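Local structure of cephalosporin acylase (Bacillus halodurans, 2NLZ) at residues D[418-423]-D[440-445]. The protein probably hydrolyses amide bonds, such as that of the acyl side chain of cephalosporins, as an N-terminal nucleophile hydrolase of the gamma-glutamyltranspeptidase family. The protein carries 1 engineered substitution. Residues are numbered along the deposited sequence; the frame is centred on the assembly and turned at random.
Sequences YHTIIP and GGFMQP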
ATOM      1  N   TYR D 418       8.730  40.455   7.486  1.00 34.53           N
ATOM      2  CA  TYR D 418       8.618  39.039   7.789  1.00 34.09           C
ATOM      3  C   TYR D 418       8.803  38.270   6.490  1.00 35.01           C
ATOM      4  O   TYR D 418       8.053  38.468   5.527  1.00 37.51           O
ATOM      5  CB  TYR D 418       7.228  38.769   8.379  1.00 39.75           C
ATOM      6  CG  TYR D 418       6.926  37.336   8.761  1.00 33.17           C
ATOM      7  CD1 TYR D 418       6.420  36.437   7.832  1.00 32.18           C
ATOM      8  CD2 TYR D 418       7.109  36.889  10.067  1.00 34.60           C
ATOM      9  CE1 TYR D 418       6.136  35.125   8.182  1.00 41.57           C
ATOM     10  CE2 TYR D 418       6.824  35.581  10.431  1.00 41.25           C
ATOM     11  CZ  TYR D 418       6.337  34.703   9.482  1.00 44.33           C
ATOM     12  OH  TYR D 418       6.049  33.408   9.836  1.00 40.00           O
ATOM     13  N   HIS D 419       9.811  37.400   6.471  1.00 31.64           N
ATOM     14  CA  HIS D 419      10.218  36.697   5.255  1.00 32.79           C
ATOM     15  C   HIS D 419      10.037  35.196   5.424  1.00 29.83           C
ATOM     16  O   HIS D 419      10.430  34.643   6.442  1.00 33.70           O
ATOM     17  CB  HIS D 419      11.681  37.014   4.936  1.00 29.29           C
ATOM     18  CG  HIS D 419      11.938  37.271   3.487  1.00 25.84           C
ATOM     19  ND1 HIS D 419      12.050  36.257   2.560  1.00 34.66           N
ATOM     20  CD2 HIS D 419      12.107  38.424   2.804  1.00 32.04           C
ATOM     21  CE1 HIS D 419      12.280  36.776   1.369  1.00 41.44           C
ATOM     22  NE2 HIS D 419      12.318  38.091   1.487  1.00 34.55           N
ATOM     23  N   THR D 420       9.450  34.546   4.421  1.00 26.91           N
ATOM     24  CA  THR D 420       9.112  33.116   4.513  1.00 26.78           C
ATOM     25  C   THR D 420      10.251  32.167   4.150  1.00 25.27           C
ATOM     26  O   THR D 420      10.324  31.047   4.658  1.00 25.75           O
ATOM     27  CB  THR D 420       7.905  32.762   3.631  1.00 31.17           C
ATOM     28  OG1 THR D 420       8.161  33.171   2.276  1.00 20.59           O
ATOM     29  CG2 THR D 420       6.646  33.432   4.172  1.00 25.98           C
ATOM     30  N   ILE D 421      11.097  32.624   3.236  1.00 29.47           N
ATOM     31  CA  ILE D 421      12.303  31.950   2.820  1.00 27.23           C
ATOM     32  C   ILE D 421      13.246  31.695   3.993  1.00 31.19           C
ATOM     33  O   ILE D 421      13.714  32.634   4.648  1.00 39.50           O
ATOM     34  CB  ILE D 421      13.025  32.851   1.846  1.00 29.07           C
ATOM     35  CG1 ILE D 421      12.444  32.738   0.457  1.00 18.89           C
ATOM     36  CG2 ILE D 421      14.492  32.520   1.740  1.00 46.98           C
ATOM     37  CD1 ILE D 421      13.256  33.616  -0.462  1.00 44.19           C
ATOM     38  N   ILE D 422      13.534  30.428   4.262  1.00 26.23           N
ATOM     39  CA  ILE D 422      14.429  30.072   5.362  1.00 22.87           C
ATOM     40  C   ILE D 422      15.395  28.917   5.042  1.00 26.36           C
ATOM     41  O   ILE D 422      14.984  27.771   4.857  1.00 28.87           O
ATOM     42  CB  ILE D 422      13.648  29.801   6.705  1.00 25.54           C
ATOM     43  CG1 ILE D 422      12.661  28.625   6.583  1.00 25.23           C
ATOM     44  CG2 ILE D 422      12.926  31.074   7.192  1.00 12.06           C
ATOM     45  CD1 ILE D 422      12.134  28.116   7.924  1.00 16.60           C
ATOM     46  N   PRO D 423      16.696  29.227   4.967  1.00 23.24           N
ATOM     47  CA  PRO D 423      17.686  28.184   4.773  1.00 23.61           C
ATOM     48  C   PRO D 423      18.141  27.660   6.127  1.00 28.57           C
ATOM     49  O   PRO D 423      18.365  28.438   7.065  1.00 34.23           O
ATOM     50  CB  PRO D 423      18.831  28.923   4.089  1.00 27.47           C
ATOM     51  CG  PRO D 423      18.733  30.347   4.594  1.00 34.45           C
ATOM     52  CD  PRO D 423      17.305  30.567   5.072  1.00 24.19           C
ATOM     53  N   GLY D 440       8.420  26.257   0.375  1.00 42.81           N
ATOM     54  CA  GLY D 440       6.958  26.226   0.332  1.00 46.98           C
ATOM     55  C   GLY D 440       6.139  27.257   1.082  1.00 49.93           C
ATOM     56  O   GLY D 440       5.038  26.955   1.547  1.00 56.80           O
ATOM     57  N   GLY D 441       6.650  28.479   1.183  1.00 49.83           N
ATOM     58  CA  GLY D 441       5.925  29.564   1.844  1.00 49.77           C
ATOM     59  C   GLY D 441       5.822  29.376   3.346  1.00 45.39           C
ATOM     60  O   GLY D 441       6.834  29.343   4.047  1.00 47.71           O
ATOM     61  N   PHE D 442       4.594  29.249   3.841  1.00 49.71           N
ATOM     62  CA  PHE D 442       4.350  29.050   5.278  1.00 48.64           C
ATOM     63  C   PHE D 442       4.465  27.584   5.723  1.00 48.64           C
ATOM     64  O   PHE D 442       4.361  27.273   6.913  1.00 44.85           O
ATOM     65  CB  PHE D 442       3.000  29.642   5.684  1.00 47.76           C
ATOM     66  CG  PHE D 442       2.970  31.147   5.664  1.00 55.66           C
ATOM     67  CD1 PHE D 442       2.426  31.836   4.579  1.00 58.65           C
ATOM     68  CD2 PHE D 442       3.483  31.877   6.730  1.00 56.72           C
ATOM     69  CE1 PHE D 442       2.387  33.234   4.562  1.00 52.01           C
ATOM     70  CE2 PHE D 442       3.451  33.273   6.718  1.00 50.77           C
ATOM     71  CZ  PHE D 442       2.902  33.950   5.631  1.00 46.44           C
ATOM     72  N   MET D 443       4.682  26.687   4.759  1.00 46.94           N
ATOM     73  CA  MET D 443       5.050  25.301   5.047  1.00 44.41           C
ATOM     74  C   MET D 443       6.469  25.231   5.645  1.00 38.04           C
ATOM     75  O   MET D 443       6.795  24.312   6.413  1.00 27.75           O
ATOM     76  CB  MET D 443       4.962  24.456   3.763  1.00 46.08           C
ATOM     77  CG  MET D 443       5.748  23.130   3.770  1.00 48.58           C
ATOM     78  SD  MET D 443       4.869  21.814   4.619  1.00 49.29           S
ATOM     79  CE  MET D 443       6.135  20.554   4.756  1.00 41.55           C
ATOM     80  N   GLN D 444       7.292  26.225   5.306  1.00 32.47           N
ATOM     81  CA  GLN D 444       8.737  26.148   5.526  1.00 27.89           C
ATOM     82  C   GLN D 444       9.194  25.732   6.924  1.00 21.11           C
ATOM     83  O   GLN D 444       9.894  24.718   7.059  1.00 16.36           O
ATOM     84  CB  GLN D 444       9.465  27.403   5.003  1.00 24.89           C
ATOM     85  CG  GLN D 444       9.419  27.491   3.470  1.00 26.62           C
ATOM     86  CD  GLN D 444      10.552  28.283   2.858  1.00 35.97           C
ATOM     87  OE1 GLN D 444      10.339  29.076   1.943  1.00 40.26           O
ATOM     88  NE2 GLN D 444      11.761  28.066   3.347  1.00 39.48           N
ATOM     89  N   PRO D 445       8.765  26.465   7.970  1.00 17.08           N
ATOM     90  CA  PRO D 445       9.196  26.046   9.302  1.00 20.03           C
ATOM     91  C   PRO D 445       8.682  24.652   9.687  1.00 22.80           C
ATOM     92  O   PRO D 445       9.397  23.891  10.356  1.00 17.74           O
ATOM     93  CB  PRO D 445       8.589  27.112  10.214  1.00 21.10           C
ATOM     94  CG  PRO D 445       8.294  28.271   9.319  1.00 24.16           C
ATOM     95  CD  PRO D 445       7.918  27.664   8.023  1.00 20.00           C
TER
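The CG2 methyl of T420 lies over one face of the F442 ring, 4.1 Å from the ring centroid and only 12° off the normal, a CH-pi contact in which the two side chains cross at about a right angle. The threonine torsion (chi1 55°) sets OG1 between the backbone N and the carbonyl carbon, where it hydrogen-bonds R397, and leaves CG2 to the phenylalanine. On the backbone side, T420 CB rests 3.6 Å from the carbonyl oxygen of G441. Y418, with CG anti to its backbone N (chi1 -180°), reaches the same phenyl group at an oblique angle, Y418 CE1 meeting F442 CE2 at 3.6 Å. Farther along, the extended side chain of Q444 and that of I422 slide past each other in opposite directions, so that the glutamine's terminal amide lies beside the backbone between T420 and I422. I422 CG1 packs 3.8 Å from Q444 CB, while its CD1 methyl lies 4.1 Å from P445 CG. A type II' beta-turn with G441 and F442 at its corners, closed by the hydrogen bond from M443 N to G440 O (3.2 Å), leads into helix 444-457. G440-G441 probably corresponds to the glycine pair whose NH groups help form the oxyanion hole in gamma-glutamyltranspeptidases. This buried contact joins the loop entering strand 424-428 to the start of the helix after strand 431-438, its antiparallel neighbour. Helix 294-314 covers the aromatic end through F308, which touches Y418, F442 and P445, whereas I374 of strand 370-376 touches I421 and Q444.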